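Local coordinates for protein alpha-1,3-glucanase (Paenibacillus glycanilyticus, PDB 6K0P) that probably hydrolyses alpha-1,3-glucosidic linkages in alpha-1,3-glucan, as a bacterial glycoside hydrolase of family 87 with a calcium-binding catalytic domain, at residues A[230-235]-A[261-266]; A[390-395]-A[412-417]; A[483-488]-A[513-518]. The protein carries 1 engineered substitution. One frame throughout, in Å; residues are numbered along the deposited sequence. Where two conformers were deposited one is given.

Contact 1: residues A[230-235]-A[261-266]; sequences RATEIV and AAANGS. With SO4 (sulfate ion), chain G.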
loop_
_atom_site.group_PDB
_atom_site.type_symbol
_atom_site.label_atom_id
_atom_site.label_comp_id
_atom_site.label_asym_id
_atom_site.label_seq_id
_atom_site.Cartn_x
_atom_site.Cartn_y
_atom_site.Cartn_z
ATOM N N ARG A 230 9.163 -10.735 -28.881
ATOM C CA ARG A 230 10.327 -11.124 -28.096
ATOM C C ARG A 230 10.416 -10.213 -26.881
ATOM O O ARG A 230 9.658 -9.244 -26.752
ATOM C CB ARG A 230 11.613 -11.036 -28.932
ATOM C CG ARG A 230 11.973 -9.636 -29.380
ATOM C CD ARG A 230 13.144 -9.688 -30.370
ATOM N NE ARG A 230 13.677 -8.365 -30.693
ATOM C CZ ARG A 230 13.202 -7.586 -31.656
ATOM N NH1 ARG A 230 12.170 -7.985 -32.393
ATOM N NH2 ARG A 230 13.763 -6.407 -31.887
ATOM N N ALA A 231 11.353 -10.538 -25.989
ATOM C CA ALA A 231 11.596 -9.705 -24.818
ATOM C C ALA A 231 11.845 -8.268 -25.258
ATOM O O ALA A 231 12.604 -8.014 -26.197
ATOM C CB ALA A 231 12.806 -10.233 -24.043
ATOM N N THR A 232 11.190 -7.331 -24.575
ATOM C CA THR A 232 11.145 -5.927 -24.966
ATOM C C THR A 232 11.582 -5.077 -23.785
ATOM O O THR A 232 11.180 -5.335 -22.648
ATOM C CB THR A 232 9.693 -5.555 -25.292
ATOM O OG1 THR A 232 9.183 -6.439 -26.303
ATOM C CG2 THR A 232 9.567 -4.114 -25.765
ATOM N N GLU A 233 12.400 -4.063 -24.044
ATOM C CA GLU A 233 12.723 -3.056 -23.039
ATOM C C GLU A 233 11.897 -1.808 -23.321
ATOM O O GLU A 233 11.856 -1.326 -24.457
ATOM C CB GLU A 233 14.207 -2.708 -23.094
ATOM C CG GLU A 233 15.120 -3.856 -22.732
ATOM C CD GLU A 233 16.575 -3.468 -22.795
ATOM O OE1 GLU A 233 16.905 -2.329 -22.406
ATOM O OE2 GLU A 233 17.390 -4.305 -23.243
ATOM N N ILE A 234 11.226 -1.294 -22.292
ATOM C CA ILE A 234 10.523 -0.020 -22.357
ATOM C C ILE A 234 11.174 0.879 -21.320
ATOM O O ILE A 234 11.135 0.574 -20.122
ATOM C CB ILE A 234 9.018 -0.191 -22.104
ATOM C CG1 ILE A 234 8.430 -1.128 -23.161
ATOM C CG2 ILE A 234 8.299 1.164 -22.124
ATOM C CD1 ILE A 234 6.969 -1.371 -23.020
ATOM N N VAL A 235 11.812 1.952 -21.778
ATOM C CA VAL A 235 12.661 2.792 -20.937
ATOM C C VAL A 235 12.178 4.230 -21.049
ATOM O O VAL A 235 12.082 4.770 -22.157
ATOM C CB VAL A 235 14.137 2.708 -21.374
ATOM C CG1 VAL A 235 15.001 3.572 -20.479
ATOM C CG2 VAL A 235 14.626 1.243 -21.387
ATOM N N ALA A 261 3.300 -14.171 -23.633
ATOM C CA ALA A 261 4.375 -15.102 -23.301
ATOM C C ALA A 261 5.624 -14.855 -24.143
ATOM O O ALA A 261 6.752 -14.977 -23.647
ATOM C CB ALA A 261 3.892 -16.543 -23.457
ATOM N N ALA A 262 5.444 -14.500 -25.416
ATOM C CA ALA A 262 6.591 -14.245 -26.280
ATOM C C ALA A 262 7.477 -13.128 -25.747
ATOM O O ALA A 262 8.666 -13.081 -26.084
ATOM C CB ALA A 262 6.115 -13.895 -27.692
ATOM N N ALA A 263 6.934 -12.245 -24.907
ATOM C CA ALA A 263 7.680 -11.127 -24.343
ATOM C C ALA A 263 8.098 -11.368 -22.898
ATOM O O ALA A 263 8.463 -10.421 -22.187
ATOM C CB ALA A 263 6.898 -9.823 -24.485
ATOM N N ASN A 264 8.075 -12.619 -22.446
ATOM C CA ASN A 264 8.744 -12.934 -21.194
ATOM C C ASN A 264 10.182 -12.432 -21.265
ATOM O O ASN A 264 10.793 -12.407 -22.339
ATOM C CB ASN A 264 8.736 -14.446 -20.963
ATOM C CG ASN A 264 7.379 -14.959 -20.471
ATOM O OD1 ASN A 264 6.532 -14.186 -20.001
ATOM N ND2 ASN A 264 7.174 -16.268 -20.570
ATOM N N GLY A 265 10.709 -11.981 -20.127
ATOM C CA GLY A 265 12.036 -11.397 -20.104
ATOM C C GLY A 265 12.082 -9.904 -20.364
ATOM O O GLY A 265 13.179 -9.334 -20.401
ATOM N N SER A 266 10.935 -9.260 -20.557
ATOM C CA SER A 266 10.868 -7.828 -20.822
ATOM C C SER A 266 11.212 -7.012 -19.577
ATOM O O SER A 266 11.212 -7.503 -18.446
ATOM C CB SER A 266 9.462 -7.448 -21.291
ATOM O OG SER A 266 9.181 -7.987 -22.578
HETATM S S SO4 G . -0.051 -15.718 -24.525
HETATM O O1 SO4 G . -1.398 -15.188 -24.727
HETATM O O2 SO4 G . 0.588 -15.008 -23.416
HETATM O O3 SO4 G . -0.138 -17.140 -24.193
HETATM O O4 SO4 G . 0.720 -15.562 -25.759
#
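Ala262 offers its carbonyl oxygen to the backbone of Arg230, just after Ala261, whose N binds a sulfate probably from the crystallisation liquor. The CA of Arg230 lies 3.3 Å from Ala262 O, and the angle of 128° at the hydrogen marks a bent CH...O contact. At Ala263 the methyl does the touching, with CB 3.6 Å from Arg230 O. Ala263 then opens a type II beta turn that closes at Ser266. The CB of Asn264 points away from segment 230-235, and OD1 accepts a bond from Gln294 N, while Asn264 O lies 3.4 Å from Ala231 CB. Gly265, with phi 89°, has no room for a CB, hemmed in by the carbonyl O of Asn264 and by Ala231 CB. Ser266 makes the polar join. Its OG, anti to the carbonyl carbon (chi1 -68°), accepts Thr232 N at 2.9 Å and donates to Ala263 O at 2.6 Å; one hydroxyl both pins the neighbouring segment and braces its own turn. Within segment 230-235, Thr232 OG1 donates to Arg230 O at 2.9 Å. The contact joins the loop between strands 256-259 and 267-269 to the start of strand 233-236, consistent with neighbouring coils of a beta-helix. Thr232 rests on Leu200 and Phe203 of helix 196-204, Ala263 on Leu227 of strand 224-227, and strand 267-269 pairs in parallel with strand 233-236.

Contact 2: residues A[390-395]-A[412-417]; sequences AVYGGS and GITISS. With ACY (acetic acid), chain L.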
loop_
_atom_site.group_PDB
_atom_site.type_symbol
_atom_site.label_atom_id
_atom_site.label_comp_id
_atom_site.label_asym_id
_atom_site.label_seq_id
_atom_site.Cartn_x
_atom_site.Cartn_y
_atom_site.Cartn_z
ATOM N N ALA A 390 -0.234 -9.088 3.146
ATOM C CA ALA A 390 -1.140 -10.211 3.341
ATOM C C ALA A 390 -0.584 -11.452 2.670
ATOM O O ALA A 390 -0.201 -11.414 1.494
ATOM C CB ALA A 390 -2.538 -9.902 2.792
ATOM N N VAL A 391 -0.561 -12.554 3.414
ATOM C CA VAL A 391 -0.100 -13.831 2.884
ATOM C C VAL A 391 -1.178 -14.871 3.146
ATOM O O VAL A 391 -1.579 -15.089 4.298
ATOM C CB VAL A 391 1.277 -14.238 3.441
ATOM C CG1 VAL A 391 1.284 -14.324 4.954
ATOM C CG2 VAL A 391 1.756 -15.544 2.808
ATOM N N TYR A 392 -1.673 -15.479 2.076
ATOM C CA TYR A 392 -2.748 -16.458 2.130
ATOM C C TYR A 392 -2.158 -17.793 1.691
ATOM O O TYR A 392 -2.041 -18.067 0.491
ATOM C CB TYR A 392 -3.896 -16.020 1.223
ATOM C CG TYR A 392 -4.446 -14.634 1.526
ATOM C CD1 TYR A 392 -5.410 -14.443 2.513
ATOM C CD2 TYR A 392 -4.002 -13.519 0.819
ATOM C CE1 TYR A 392 -5.919 -13.176 2.781
ATOM C CE2 TYR A 392 -4.509 -12.255 1.079
ATOM C CZ TYR A 392 -5.455 -12.087 2.059
ATOM O OH TYR A 392 -5.949 -10.826 2.324
ATOM N N GLY A 393 -1.775 -18.621 2.666
ATOM C CA GLY A 393 -1.143 -19.899 2.372
ATOM C C GLY A 393 0.232 -19.727 1.741
ATOM O O GLY A 393 0.831 -18.652 1.739
ATOM N N GLY A 394 0.735 -20.831 1.201
ATOM C CA GLY A 394 2.025 -20.849 0.535
ATOM C C GLY A 394 3.054 -21.593 1.366
ATOM O O GLY A 394 2.787 -22.042 2.481
ATOM N N SER A 395 4.249 -21.714 0.794
ATOM C CA SER A 395 5.338 -22.408 1.467
ATOM C C SER A 395 6.650 -21.750 1.071
ATOM O O SER A 395 6.840 -21.389 -0.094
ATOM C CB SER A 395 5.342 -23.909 1.119
ATOM O OG SER A 395 6.301 -24.616 1.899
ATOM N N GLY A 412 -2.015 -4.703 9.997
ATOM C CA GLY A 412 -0.776 -4.463 9.280
ATOM C C GLY A 412 -0.354 -5.666 8.456
ATOM O O GLY A 412 0.064 -5.519 7.303
ATOM N N ILE A 413 -0.436 -6.868 9.040
ATOM C CA ILE A 413 -0.082 -8.117 8.367
ATOM C C ILE A 413 -1.188 -9.134 8.614
ATOM O O ILE A 413 -1.492 -9.455 9.771
ATOM C CB ILE A 413 1.269 -8.687 8.837
ATOM C CG1 ILE A 413 2.375 -7.631 8.719
ATOM C CG2 ILE A 413 1.615 -9.934 8.023
ATOM C CD1 ILE A 413 3.724 -8.130 9.205
ATOM N N THR A 414 -1.786 -9.636 7.533
ATOM C CA THR A 414 -2.730 -10.745 7.588
ATOM C C THR A 414 -1.997 -12.019 7.200
ATOM O O THR A 414 -1.340 -12.063 6.153
ATOM C CB THR A 414 -3.883 -10.509 6.610
ATOM O OG1 THR A 414 -4.686 -9.426 7.080
ATOM C CG2 THR A 414 -4.764 -11.763 6.479
ATOM N N ILE A 415 -2.103 -13.046 8.044
ATOM C CA ILE A 415 -1.543 -14.370 7.782
ATOM C C ILE A 415 -2.721 -15.324 7.897
ATOM O O ILE A 415 -3.206 -15.571 9.006
ATOM C CB ILE A 415 -0.438 -14.716 8.796
ATOM C CG1 ILE A 415 0.673 -13.660 8.745
ATOM C CG2 ILE A 415 0.156 -16.104 8.522
ATOM C CD1 ILE A 415 1.721 -13.781 9.861
ATOM N N SER A 416 -3.202 -15.840 6.764
ATOM C CA SER A 416 -4.516 -16.480 6.726
ATOM C C SER A 416 -4.501 -17.765 5.917
ATOM O O SER A 416 -3.980 -17.791 4.798
ATOM C CB SER A 416 -5.552 -15.534 6.105
ATOM O OG SER A 416 -6.772 -16.222 5.863
ATOM N N SER A 417 -5.115 -18.813 6.465
ATOM C CA SER A 417 -5.317 -20.047 5.721
ATOM C C SER A 417 -6.763 -20.223 5.253
ATOM O O SER A 417 -7.197 -21.353 5.002
ATOM C CB SER A 417 -4.810 -21.256 6.514
ATOM O OG SER A 417 -5.669 -21.588 7.599
HETATM C C ACY L . 6.114 -27.839 0.664
HETATM O O ACY L . 6.962 -26.876 0.594
HETATM O OXT ACY L . 5.198 -27.924 1.473
HETATM C CH3 ACY L . 6.360 -28.932 -0.396
HETATM O O HOH W 1 -5.836 -8.906 4.524
#
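Val391 and the residues Thr414 and Ser416 carry the main backbone hydrogen bonds. Val391 N donates to Thr414 O at 2.9 Å, and Ser416 N returns a bond of 3.0 Å to Val391 O; Val391 thus bonds through N and O to the residues before and after Ile415, the parallel pattern. A weak third bond, Gly393 N to Ser416 O at 3.2 Å, ends the series where the first chain leaves the strand. Bent CH...O contacts fill in between, as where Tyr392 CA approaches Ser416 O. The axes of strands 390-392 and 413-416 run 4.8 Å apart and only 4° from parallel, consistent with successive coils of the right-handed parallel beta-helix of the pectate lyase-like clan. Apolar contact occupies the face of Val391 and Ile415: their side chains lie side by side, pointing the same way, and CG1 of Val391 meets CG1 of Ile415 at 3.9 Å. The Val391 methyl is set there by chi1 58°, which puts CG1 between backbone N and carbonyl carbon. On the other face the Tyr392 ring lies obliquely to Ser416, its CD1 3.8 Å from Ser416 CB. There Tyr392 meets Phe420, Ser416 OG bonds Tyr418 N and Ser416 touches Tyr468, three residues lining a glycan pocket that this face probably backs. Water-mediated contact joins Tyr392 OH, to which one water donates, with Thr414 OG1, both at 2.9 Å; Tyr392 OH is also hydrogen-bonded to Asp355.

Contact 3: residues A[483-488]-A[513-518]; sequences DINNPV and NINNPS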
loop_
_atom_site.group_PDB
_atom_site.type_symbol
_atom_site.label_atom_id
_atom_site.label_comp_id
_atom_site.label_asym_id
_atom_site.label_seq_id
_atom_site.Cartn_x
_atom_site.Cartn_y
_atom_site.Cartn_z
ATOM N N ASP A 483 8.424 -4.625 15.628
ATOM C CA ASP A 483 7.995 -3.586 16.551
ATOM C C ASP A 483 6.599 -3.137 16.147
ATOM O O ASP A 483 6.385 -2.708 15.006
ATOM C CB ASP A 483 8.971 -2.416 16.539
ATOM C CG ASP A 483 10.319 -2.805 17.082
ATOM O OD1 ASP A 483 10.357 -3.370 18.189
ATOM O OD2 ASP A 483 11.335 -2.590 16.392
ATOM N N ILE A 484 5.659 -3.235 17.080
ATOM C CA ILE A 484 4.262 -2.882 16.846
ATOM C C ILE A 484 3.958 -1.693 17.745
ATOM O O ILE A 484 3.920 -1.824 18.979
ATOM C CB ILE A 484 3.322 -4.059 17.127
ATOM C CG1 ILE A 484 3.572 -5.171 16.103
ATOM C CG2 ILE A 484 1.873 -3.606 17.091
ATOM C CD1 ILE A 484 2.917 -6.503 16.450
ATOM N N ASN A 485 3.770 -0.527 17.142
ATOM C CA ASN A 485 3.620 0.714 17.890
ATOM C C ASN A 485 2.193 1.212 17.767
ATOM O O ASN A 485 1.694 1.391 16.651
ATOM C CB ASN A 485 4.587 1.769 17.358
ATOM C CG ASN A 485 6.025 1.351 17.517
ATOM O OD1 ASN A 485 6.458 0.994 18.615
ATOM N ND2 ASN A 485 6.771 1.370 16.420
ATOM N N ASN A 486 1.547 1.435 18.911
ATOM C CA ASN A 486 0.220 2.031 18.972
ATOM C C ASN A 486 -0.777 1.356 18.027
ATOM O O ASN A 486 -1.469 2.032 17.259
ATOM C CB ASN A 486 0.316 3.524 18.678
ATOM C CG ASN A 486 -0.954 4.287 19.017
ATOM O OD1 ASN A 486 -1.799 3.814 19.779
ATOM N ND2 ASN A 486 -1.093 5.479 18.442
ATOM N N PRO A 487 -0.874 0.024 18.045
ATOM C CA PRO A 487 -1.895 -0.626 17.218
ATOM C C PRO A 487 -3.269 -0.178 17.683
ATOM O O PRO A 487 -3.464 0.144 18.858
ATOM C CB PRO A 487 -1.682 -2.116 17.497
ATOM C CG PRO A 487 -1.163 -2.154 18.901
ATOM C CD PRO A 487 -0.292 -0.915 19.027
ATOM N N VAL A 488 -4.226 -0.163 16.747
ATOM C CA VAL A 488 -5.571 0.317 17.069
ATOM C C VAL A 488 -6.140 -0.427 18.271
ATOM O O VAL A 488 -6.705 0.184 19.190
ATOM C CB VAL A 488 -6.492 0.224 15.837
ATOM C CG1 VAL A 488 -7.905 0.718 16.178
ATOM C CG2 VAL A 488 -5.906 1.039 14.693
ATOM N N ASN A 513 8.147 -6.368 20.103
ATOM C CA ASN A 513 7.732 -5.356 21.064
ATOM C C ASN A 513 6.358 -4.842 20.660
ATOM O O ASN A 513 6.148 -4.472 19.497
ATOM C CB ASN A 513 8.736 -4.203 21.098
ATOM C CG ASN A 513 10.095 -4.650 21.565
ATOM O OD1 ASN A 513 10.225 -5.248 22.632
ATOM N ND2 ASN A 513 11.116 -4.393 20.757
ATOM N N ILE A 514 5.424 -4.846 21.603
ATOM C CA ILE A 514 4.064 -4.373 21.375
ATOM C C ILE A 514 3.833 -3.206 22.323
ATOM O O ILE A 514 3.709 -3.403 23.540
ATOM C CB ILE A 514 3.028 -5.481 21.601
ATOM C CG1 ILE A 514 3.276 -6.650 20.631
ATOM C CG2 ILE A 514 1.614 -4.923 21.436
ATOM C CD1 ILE A 514 2.676 -7.980 21.093
ATOM N N ASN A 515 3.773 -1.995 21.779
ATOM C CA ASN A 515 3.823 -0.776 22.580
ATOM C C ASN A 515 2.487 -0.054 22.542
ATOM O O ASN A 515 1.984 0.277 21.464
ATOM C CB ASN A 515 4.926 0.146 22.062
ATOM C CG ASN A 515 6.285 -0.504 22.123
ATOM O OD1 ASN A 515 6.678 -1.054 23.155
ATOM N ND2 ASN A 515 7.007 -0.473 21.006
ATOM N N ASN A 516 1.913 0.185 23.723
ATOM C CA ASN A 516 0.679 0.947 23.887
ATOM C C ASN A 516 -0.505 0.427 23.072
ATOM O O ASN A 516 -1.226 1.235 22.475
ATOM C CB ASN A 516 0.920 2.423 23.549
ATOM C CG ASN A 516 2.173 2.974 24.195
ATOM O OD1 ASN A 516 2.338 2.899 25.412
ATOM N ND2 ASN A 516 3.073 3.517 23.383
ATOM N N PRO A 517 -0.789 -0.877 23.043
ATOM C CA PRO A 517 -2.038 -1.315 22.403
ATOM C C PRO A 517 -3.229 -0.875 23.244
ATOM O O PRO A 517 -3.203 -0.972 24.472
ATOM C CB PRO A 517 -1.904 -2.842 22.386
ATOM C CG PRO A 517 -1.092 -3.145 23.604
ATOM C CD PRO A 517 -0.138 -1.984 23.776
ATOM N N SER A 518 -4.281 -0.385 22.583
ATOM C CA SER A 518 -5.391 0.203 23.333
ATOM C C SER A 518 -6.131 -0.835 24.164
ATOM O O SER A 518 -6.690 -0.500 25.218
ATOM C CB SER A 518 -6.357 0.934 22.401
ATOM O OG SER A 518 -7.234 0.034 21.746
HETATM O O HOH W 2 9.939 -1.091 20.462
#
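Asn513 and Asp483 meet side chain to side chain, with Asn513 ND2 donating to Asp483 OD1 at 2.9 Å. The carboxylate and amide planes are 3° apart, and the N-H points nearly down the C-O axis, which makes a straight bond between two flat groups lying side by side. Asp483 OD1 has a second donor in a water, and OD2 forms a salt bridge with Arg13; with the carboxylate taking bonds from all three, its negative charge is probably favoured. Two residues on, Asn515 ND2 gives one hydrogen to Asn485 OD1 at 2.9 Å and another to that same water; the amide planes are 11° apart. Asn485 ND2 donates in turn to Asp440, and Asn515 OD1 takes Asn547 ND2. The result is a row of in-plane amide hydrogen bonds running from coil to coil, reminiscent of the asparagine rows of parallel beta-helices; the axes of strands 483-485 and 513-515 lie 4.8 Å apart. The backbone is paired too: Ile484 N reaches Asn513 O, Asn515 N reaches Ile484 O and Asn486 N reaches Asn515 O, each at 2.8 Å. On the opposite face Ile484 and Ile514 lie side by side and both touch Leu492. Beyond the strands Asn486 and Asn516 share positive phi, turning both chains alike, and Asn516 OD1 accepts from Asn548 ND2. Pro487 CG then packs on Pro517 CB at 3.6 Å. Ser518 OG, set by chi1 80° between backbone N and carbonyl carbon, donates to Val488 O at 2.6 Å.

How the contacts relate
Contacts 1, 2 and 3 follow one another along the chain, each closing before the next opens, and all lie in the part of the catalytic domain related to pectate lyases. None touches another. The centres of contact 1 and contact 2 are about 31 Å apart. Those of contact 2 and contact 3 are about 20 Å apart. Contact 1 and contact 3, about 45 Å apart between centres, fall on opposite sides of the chain's centre. Strand 409-416 of contact 2 pairs antiparallel with strand 437-446, which pairs in parallel with strand 475-485 of contact 3. This is consistent with a long beta-helix whose coils are tied at several points; the side chain of Ser416 in contact 2 is about 7 Å from a bound glucose.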